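Local coordinates for protein response regulator ChrA (Corynebacterium diphtheriae, PDB 4YN8) that serves as the response regulator of a haem-sensing two-component system, joining a magnesium-binding receiver domain to a LuxR-type helix-turn-helix domain that probably binds DNA, at residues 51-56 with 77-82; 64-69 with 95-100. The protein carries 1 engineered substitution. All blocks are in the same frame, centred on the assembly; numbering follows the deposited sequence.

Contact 1 of 2, residues 51-56 with 77-82; sequences VVTDIQ and VLILTT. With MG (magnesium ion), chain F; SO4 (sulfate ion), chain B.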
ATOM      1  N   VAL A  51       8.282 -18.689  -0.277  1.00  7.03           N
ATOM      2  CA  VAL A  51       7.497 -18.134   0.789  1.00  7.11           C
ATOM      3  C   VAL A  51       6.256 -17.458   0.218  1.00  7.43           C
ATOM      4  O   VAL A  51       6.381 -16.585  -0.687  1.00  8.12           O
ATOM      5  CB  VAL A  51       8.300 -17.112   1.627  1.00  7.51           C
ATOM      6  CG1 VAL A  51       7.414 -16.399   2.617  1.00  7.72           C
ATOM      7  CG2 VAL A  51       9.467 -17.767   2.342  1.00  7.48           C
ATOM      8  N   VAL A  52       5.104 -17.864   0.715  1.00  7.44           N
ATOM      9  CA  VAL A  52       3.834 -17.273   0.300  1.00  7.53           C
ATOM     10  C   VAL A  52       3.319 -16.502   1.503  1.00  8.55           C
ATOM     11  O   VAL A  52       3.043 -17.086   2.551  1.00  9.29           O
ATOM     12  CB  VAL A  52       2.840 -18.348  -0.158  1.00  7.84           C
ATOM     13  CG1 VAL A  52       1.481 -17.745  -0.498  1.00  8.29           C
ATOM     14  CG2 VAL A  52       3.409 -19.131  -1.341  1.00  8.20           C
ATOM     15  N   THR A  53       3.175 -15.178   1.363  1.00  8.69           N
ATOM     16  CA  THR A  53       2.861 -14.340   2.526  1.00  9.36           C
ATOM     17  C   THR A  53       1.794 -13.285   2.220  1.00  9.80           C
ATOM     18  O   THR A  53       1.691 -12.876   1.110  1.00 10.75           O
ATOM     19  CB  THR A  53       4.122 -13.612   3.076  1.00  9.93           C
ATOM     20  OG1 THR A  53       3.801 -12.945   4.340  1.00 11.20           O
ATOM     21  CG2 THR A  53       4.677 -12.596   2.156  1.00 11.08           C
ATOM     22  N   ASP A  54       0.987 -13.051   3.263  1.00 10.39           N
ATOM     23  CA  ASP A  54       0.116 -11.906   3.551  0.52 12.13           C
ATOM     24  C   ASP A  54       0.886 -10.597   3.687  1.00 11.47           C
ATOM     25  O   ASP A  54       2.096 -10.618   3.949  1.00  9.89           O
ATOM     26  CB  ASP A  54      -0.384 -12.271   5.033  0.52 12.43           C
ATOM     27  CG  ASP A  54      -1.629 -11.683   5.406  0.52 15.21           C
ATOM     28  OD1 ASP A  54      -2.721 -12.055   4.849  0.52 19.88           O
ATOM     29  OD2 ASP A  54      -1.579 -10.897   6.365  0.52 15.60           O
ATOM     30  N   ILE A  55       0.201  -9.436   3.622  1.00 10.76           N
ATOM     31  CA  ILE A  55       0.828  -8.177   3.961  1.00 11.51           C
ATOM     32  C   ILE A  55       0.632  -7.814   5.450  1.00 13.22           C
ATOM     33  O   ILE A  55       1.612  -7.650   6.190  1.00 14.65           O
ATOM     34  CB  ILE A  55       0.297  -7.006   3.090  1.00 11.50           C
ATOM     35  CG1 ILE A  55       0.406  -7.327   1.615  1.00 12.17           C
ATOM     36  CG2 ILE A  55       0.948  -5.711   3.511  1.00 11.88           C
ATOM     37  CD1 ILE A  55      -0.267  -6.290   0.733  1.00 13.06           C
ATOM     38  N   GLN A  56      -0.618  -7.736   5.897  1.00 14.66           N
ATOM     39  CA  GLN A  56      -1.002  -7.224   7.225  0.50 15.37           C
ATOM     40  C   GLN A  56      -0.764  -8.199   8.343  1.00 15.40           C
ATOM     41  O   GLN A  56      -1.575  -9.045   8.541  1.00 14.66           O
ATOM     42  CB  GLN A  56      -2.521  -6.975   7.222  0.50 16.28           C
ATOM     43  CG  GLN A  56      -2.973  -6.040   6.148  0.50 17.01           C
ATOM     44  CD  GLN A  56      -4.415  -5.625   6.345  0.50 16.88           C
ATOM     45  OE1 GLN A  56      -5.346  -6.130   5.673  0.50 15.40           O
ATOM     46  NE2 GLN A  56      -4.608  -4.735   7.301  0.50 17.23           N
ATOM     47  N   VAL A  77       9.605 -14.764  -2.859  1.00  7.77           N
ATOM     48  CA  VAL A  77       8.366 -14.487  -2.130  1.00  7.36           C
ATOM     49  C   VAL A  77       7.217 -14.198  -3.100  1.00  7.30           C
ATOM     50  O   VAL A  77       7.402 -13.462  -4.087  1.00  7.91           O
ATOM     51  CB  VAL A  77       8.534 -13.272  -1.239  1.00  7.17           C
ATOM     52  CG1 VAL A  77       7.236 -12.856  -0.536  1.00  7.63           C
ATOM     53  CG2 VAL A  77       9.679 -13.534  -0.267  1.00  7.81           C
ATOM     54  N   LEU A  78       6.081 -14.839  -2.846  1.00  7.06           N
ATOM     55  CA  LEU A  78       4.831 -14.507  -3.494  1.00  7.53           C
ATOM     56  C   LEU A  78       3.967 -13.806  -2.456  1.00  7.29           C
ATOM     57  O   LEU A  78       3.624 -14.405  -1.421  1.00  7.18           O
ATOM     58  CB  LEU A  78       4.142 -15.783  -4.036  1.00  7.59           C
ATOM     59  CG  LEU A  78       2.688 -15.655  -4.465  1.00  8.08           C
ATOM     60  CD1 LEU A  78       2.679 -14.677  -5.658  1.00  8.21           C
ATOM     61  CD2 LEU A  78       2.190 -17.041  -4.848  1.00  8.51           C
ATOM     62  N   ILE A  79       3.594 -12.534  -2.711  1.00  7.44           N
ATOM     63  CA  ILE A  79       2.716 -11.788  -1.827  1.00  8.04           C
ATOM     64  C   ILE A  79       1.285 -11.939  -2.301  1.00  8.79           C
ATOM     65  O   ILE A  79       0.987 -11.750  -3.498  1.00  9.06           O
ATOM     66  CB  ILE A  79       3.080 -10.286  -1.803  1.00  8.56           C
ATOM     67  CG1 ILE A  79       4.399 -10.108  -1.093  1.00  8.76           C
ATOM     68  CG2 ILE A  79       1.990  -9.453  -1.156  1.00  8.79           C
ATOM     69  CD1 ILE A  79       4.929  -8.661  -1.138  1.00 10.02           C
ATOM     70  N   LEU A  80       0.436 -12.295  -1.346  1.00  9.27           N
ATOM     71  CA  LEU A  80      -1.022 -12.413  -1.553  1.00  9.81           C
ATOM     72  C   LEU A  80      -1.746 -11.306  -0.851  1.00 10.44           C
ATOM     73  O   LEU A  80      -1.454 -10.954   0.300  1.00 11.90           O
ATOM     74  CB  LEU A  80      -1.549 -13.728  -1.082  1.00 10.77           C
ATOM     75  CG  LEU A  80      -0.930 -15.001  -1.661  1.00 10.71           C
ATOM     76  CD1 LEU A  80      -1.569 -16.271  -1.103  1.00 11.31           C
ATOM     77  CD2 LEU A  80      -0.927 -15.046  -3.160  1.00 10.95           C
ATOM     78  N   THR A  81      -2.724 -10.735  -1.536  1.00 10.78           N
ATOM     79  CA  THR A  81      -3.525  -9.718  -0.882  1.00 11.08           C
ATOM     80  C   THR A  81      -4.946  -9.770  -1.405  1.00 10.35           C
ATOM     81  O   THR A  81      -5.319 -10.722  -2.074  1.00  9.55           O
ATOM     82  CB  THR A  81      -2.841  -8.361  -1.007  1.00 11.42           C
ATOM     83  OG1 THR A  81      -3.384  -7.413  -0.066  1.00 11.82           O
ATOM     84  CG2 THR A  81      -2.868  -7.828  -2.426  1.00 12.10           C
ATOM     85  N   THR A  82      -5.758  -8.789  -1.006  1.00 11.86           N
ATOM     86  CA  THR A  82      -7.133  -8.663  -1.514  1.00 12.56           C
ATOM     87  C   THR A  82      -7.284  -7.310  -2.248  1.00 11.79           C
ATOM     88  O   THR A  82      -6.599  -6.331  -1.978  1.00 11.80           O
ATOM     89  CB  THR A  82      -8.190  -8.779  -0.395  1.00 14.83           C
ATOM     90  OG1 THR A  82      -8.079  -7.713   0.539  1.00 16.13           O
ATOM     91  CG2 THR A  82      -8.006 -10.069   0.391  1.00 15.51           C
TER
HETATM   92 MG    MG F 204      -4.015 -12.220   6.727  1.00 18.98          MG
HETATM   93  S   SO4 B 200      -3.632  -8.542   3.207  0.89 25.27           S
HETATM   94  O1  SO4 B 200      -4.792  -9.301   2.706  0.89 23.34           O
HETATM   95  O2  SO4 B 200      -4.019  -7.140   3.377  0.89 34.22           O
HETATM   96  O3  SO4 B 200      -3.052  -8.968   4.504  0.89 27.99           O
HETATM   97  O4  SO4 B 200      -2.484  -8.614   2.195  0.89 27.38           O
HETATM   98  O   HOH W   1      -4.538 -10.378   6.165  1.00 17.47           O
HETATM   99  O   HOH W   2      -2.084 -11.762   7.662  0.50  5.31           O
HETATM  100  O   HOH W   3      -5.476 -13.384   5.863  1.00 18.37           O

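Contact 2 of 2, residues 64-69 with 95-100; sequences TLTRAL and AGAMGY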
ATOM      1  N   THR A  64       8.103  -5.998   5.335  1.00 10.25           N
ATOM      2  CA  THR A  64       9.378  -6.092   5.998  1.00 11.09           C
ATOM      3  C   THR A  64       9.995  -7.460   5.723  1.00 10.46           C
ATOM      4  O   THR A  64      11.221  -7.571   5.481  1.00 10.54           O
ATOM      5  CB  THR A  64       9.209  -5.888   7.511  1.00 12.67           C
ATOM      6  OG1 THR A  64       8.621  -4.602   7.682  1.00 13.71           O
ATOM      7  CG2 THR A  64      10.542  -5.992   8.227  1.00 13.85           C
ATOM      8  N   LEU A  65       9.181  -8.506   5.767  1.00  9.22           N
ATOM      9  CA  LEU A  65       9.670  -9.850   5.470  1.00  9.97           C
ATOM     10  C   LEU A  65      10.258  -9.986   4.053  1.00  9.28           C
ATOM     11  O   LEU A  65      11.319 -10.612   3.824  1.00  8.22           O
ATOM     12  CB  LEU A  65       8.542 -10.893   5.645  1.00 11.56           C
ATOM     13  CG  LEU A  65       8.894 -12.298   5.200  1.00 15.29           C
ATOM     14  CD1 LEU A  65       9.998 -12.801   6.135  1.00 15.97           C
ATOM     15  CD2 LEU A  65       7.629 -13.174   5.206  1.00 17.59           C
ATOM     16  N   THR A  66       9.538  -9.416   3.078  1.00  8.69           N
ATOM     17  CA  THR A  66      10.020  -9.398   1.689  1.00  9.37           C
ATOM     18  C   THR A  66      11.407  -8.767   1.580  1.00  9.38           C
ATOM     19  O   THR A  66      12.288  -9.337   0.936  1.00  9.11           O
ATOM     20  CB  THR A  66       8.984  -8.757   0.736  1.00  9.31           C
ATOM     21  OG1 THR A  66       7.788  -9.570   0.841  1.00  9.18           O
ATOM     22  CG2 THR A  66       9.475  -8.730  -0.699  1.00 10.22           C
ATOM     23  N   ARG A  67      11.586  -7.613   2.193  1.00  9.87           N
ATOM     24  CA  ARG A  67      12.868  -6.916   2.145  1.00 11.19           C
ATOM     25  C   ARG A  67      13.956  -7.703   2.872  1.00 10.28           C
ATOM     26  O   ARG A  67      15.113  -7.789   2.403  1.00 10.79           O
ATOM     27  CB  ARG A  67      12.727  -5.511   2.723  1.00 14.40           C
ATOM     28  CG  ARG A  67      11.818  -4.610   1.874  1.00 19.02           C
ATOM     29  CD  ARG A  67      12.503  -4.203   0.552  1.00 24.49           C
ATOM     30  NE  ARG A  67      13.944  -3.954   0.820  1.00 27.13           N
ATOM     31  CZ  ARG A  67      14.957  -4.616   0.257  1.00 30.02           C
ATOM     32  NH1 ARG A  67      14.708  -5.475  -0.701  1.00 27.85           N
ATOM     33  NH2 ARG A  67      16.237  -4.358   0.619  1.00 31.66           N
ATOM     34  N   ALA A  68      13.584  -8.313   3.978  1.00 10.18           N
ATOM     35  CA  ALA A  68      14.541  -9.069   4.796  1.00  9.67           C
ATOM     36  C   ALA A  68      15.043 -10.261   4.040  1.00  9.71           C
ATOM     37  O   ALA A  68      16.276 -10.566   4.035  1.00  9.74           O
ATOM     38  CB  ALA A  68      13.950  -9.464   6.145  1.00 10.12           C
ATOM     39  N   LEU A  69      14.117 -10.973   3.383  1.00  9.22           N
ATOM     40  CA  LEU A  69      14.528 -12.128   2.582  1.00 10.14           C
ATOM     41  C   LEU A  69      15.383 -11.729   1.377  1.00  9.42           C
ATOM     42  O   LEU A  69      16.332 -12.456   1.004  1.00 10.88           O
ATOM     43  CB  LEU A  69      13.349 -13.008   2.158  1.00  9.77           C
ATOM     44  CG  LEU A  69      12.598 -13.623   3.364  1.00 11.67           C
ATOM     45  CD1 LEU A  69      11.382 -14.431   2.908  1.00 12.16           C
ATOM     46  CD2 LEU A  69      13.449 -14.478   4.265  1.00 13.08           C
ATOM     47  N   ALA A  95       8.235  -3.146  -2.442  1.00 10.02           N
ATOM     48  CA  ALA A  95       9.191  -4.092  -1.853  1.00 10.58           C
ATOM     49  C   ALA A  95       9.788  -5.040  -2.860  1.00 10.13           C
ATOM     50  O   ALA A  95      10.833  -5.675  -2.583  1.00 11.70           O
ATOM     51  CB  ALA A  95       8.571  -4.835  -0.701  1.00 10.59           C
ATOM     52  N   GLY A  96       9.162  -5.200  -4.023  1.00  8.76           N
ATOM     53  CA  GLY A  96       9.752  -6.027  -5.068  1.00  8.35           C
ATOM     54  C   GLY A  96       9.806  -7.514  -4.838  1.00  8.28           C
ATOM     55  O   GLY A  96      10.829  -8.200  -5.155  1.00  8.99           O
ATOM     56  N   ALA A  97       8.720  -8.068  -4.305  1.00  8.31           N
ATOM     57  CA  ALA A  97       8.577  -9.513  -4.251  1.00  9.22           C
ATOM     58  C   ALA A  97       8.593 -10.085  -5.667  1.00  9.92           C
ATOM     59  O   ALA A  97       8.180  -9.426  -6.602  1.00  9.91           O
ATOM     60  CB  ALA A  97       7.281  -9.875  -3.589  1.00  8.68           C
ATOM     61  N   MET A  98       9.040 -11.320  -5.786  1.00  9.95           N
ATOM     62  CA  MET A  98       9.039 -12.042  -7.056  1.00 10.68           C
ATOM     63  C   MET A  98       7.644 -12.056  -7.660  1.00 10.34           C
ATOM     64  O   MET A  98       7.495 -11.746  -8.861  1.00 11.89           O
ATOM     65  CB  MET A  98       9.582 -13.447  -6.877  1.00 11.44           C
ATOM     66  CG  MET A  98       9.722 -14.293  -8.111  1.00 13.28           C
ATOM     67  SD  MET A  98      10.873 -13.619  -9.339  1.00 16.18           S
ATOM     68  CE  MET A  98      12.356 -13.455  -8.408  1.00 18.65           C
ATOM     69  N   GLY A  99       6.629 -12.373  -6.842  1.00  9.42           N
ATOM     70  CA  GLY A  99       5.254 -12.425  -7.349  1.00  8.89           C
ATOM     71  C   GLY A  99       4.234 -11.758  -6.473  1.00  8.12           C
ATOM     72  O   GLY A  99       4.455 -11.576  -5.265  1.00  7.31           O
ATOM     73  N   TYR A 100       3.106 -11.418  -7.090  1.00  8.22           N
ATOM     74  CA  TYR A 100       1.971 -10.796  -6.421  1.00  8.33           C
ATOM     75  C   TYR A 100       0.725 -11.452  -7.033  1.00  9.39           C
ATOM     76  O   TYR A 100       0.652 -11.628  -8.260  1.00 11.49           O
ATOM     77  CB  TYR A 100       1.879  -9.283  -6.722  1.00  8.52           C
ATOM     78  CG  TYR A 100       3.024  -8.491  -6.165  1.00  8.15           C
ATOM     79  CD1 TYR A 100       4.229  -8.383  -6.840  1.00  8.56           C
ATOM     80  CD2 TYR A 100       2.913  -7.945  -4.942  1.00  8.14           C
ATOM     81  CE1 TYR A 100       5.304  -7.758  -6.268  1.00  8.82           C
ATOM     82  CE2 TYR A 100       3.960  -7.218  -4.372  1.00  8.05           C
ATOM     83  CZ  TYR A 100       5.150  -7.169  -5.034  1.00  8.50           C
ATOM     84  OH  TYR A 100       6.184  -6.512  -4.438  1.00  9.67           O
TER
HETATM   85  O   HOH W   4      13.461  -6.517  -2.864  1.00 18.16           O

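Contact 1 of 2, residues 51-56 with 77-82
Three backbone hydrogen bonds join strand 50-53 to strand 77-81, parallel neighbours in the sheet of the receiver domain. Leu78 straddles Val52, its N donating to Val51 O at 2.8 Å and its O accepting from Thr53 N, while Leu80 N continues the ladder to Thr53 O.

Apolar contacts form on both faces. On one, Val52 CG1 presses on Leu80 CD1 at 3.4 Å, tighter than usual van der Waals contact. On the other, Thr53 OG1 bonds a lone pair of Asp54 O, which leaves CG2 to meet Val77 CG1 at 3.7 Å; the side chains of Ile55 and Ile79 cross at about a right angle, with CG1 of Ile55 meeting CG2 of Ile79.

Polar groups gather at the C-terminal ends of the two strands. Asp54 OD1 binds magnesium at 2.3 Å, in a site completed by Asp12, His14 and three waters, and accepts a hydrogen bond from Lys103. Such an aspartate is typical of receiver domains, usually as phosphoacceptor, a role Asp54 probably has. A sulfate, probably from the crystallisation liquor, takes Thr81 OG1 (2.7 Å) and Ile55 N on O4 and Gln56 N on O3, and may occupy the place of the phosphoryl group.

Strand 6-11 flanks strand 50-53 on its other edge; helix 62-72, the crossover of this beta-alpha-beta unit, packs over Val77 and Ile79, and helix 107-119 over Leu78.

Contact 2 of 2, residues 64-69 with 95-100
Thr66 CG2 overlaps the turn at residues 95-97, reaching the backbone as well as the two alanine methyls. CG2 stands anti to the backbone N, which carries the methyl out from helix 62-72, and it lies 3.8 Å from Ala97 CB and 4.0 Å from Ala95 CB. It also comes to 3.7 Å from Ala97 N, so a single methyl spans the chain from Ala95 to Ala97. The same torsion sets OG1 beside the backbone N (chi1 -60°), where it is hydrogen-bonded to Gly62 O one turn back in the helix; the hydroxyl is thus satisfied within its own helix while the methyl makes the contact.

Arg67 flanks Ala95 at the more exposed margin. Its CG, anti to the carbonyl carbon, passes 4.2 Å from Ala95 CB, and CD lies 3.8 Å from Ala95 O; the bends at chi2 and chi3 turn the guanidinium so that its edge faces that oxygen. No direct hydrogen bond joins the segments. Instead a water in the guanidinium plane, at its edge, donates to Ala95 O at 2.8 Å and accepts a weak bond from Arg67 NH1.

Gly96, just after helix 89-94, leaves helical geometry with positive phi (70°), a conformation that favours glycine, and the chain turns toward the next strand. Ala97 N then donates to Tyr100 OH at 3.0 Å, and the same hydroxyl is hydrogen-bonded to Ala92 O, so it ties the turn back to helix 89-94.

Helix 62-72 therefore touches the link between helix 89-94 and strand 99-102, with strand 77-81 beneath both: Thr66 rests on Val77 and Ile79, and Ala97 also packs on Ile79, while Leu65 reaches Val51 and Thr53 of strand 50-53.

The centres of contacts 1 and 2 lie about 9 Å apart within the receiver domain, and their segments alternate along the chain: 51-56, 64-69, 77-82, 95-100. Strand 50-53, helix 62-72 and strand 77-81 form a beta-alpha-beta unit, so contact 1 pairs its two strands while contact 2 packs its helix against the turn that leads into strand 99-102. Strands 77-81 and 99-102 are sheet neighbours, and probable hydrogen bonds from Ile79 N to Gly99 O and from Gly99 N to Val77 O join the two contacts directly. Together they link consecutive units of the CheY-like fold, with the magnesium site at the end of contact 1.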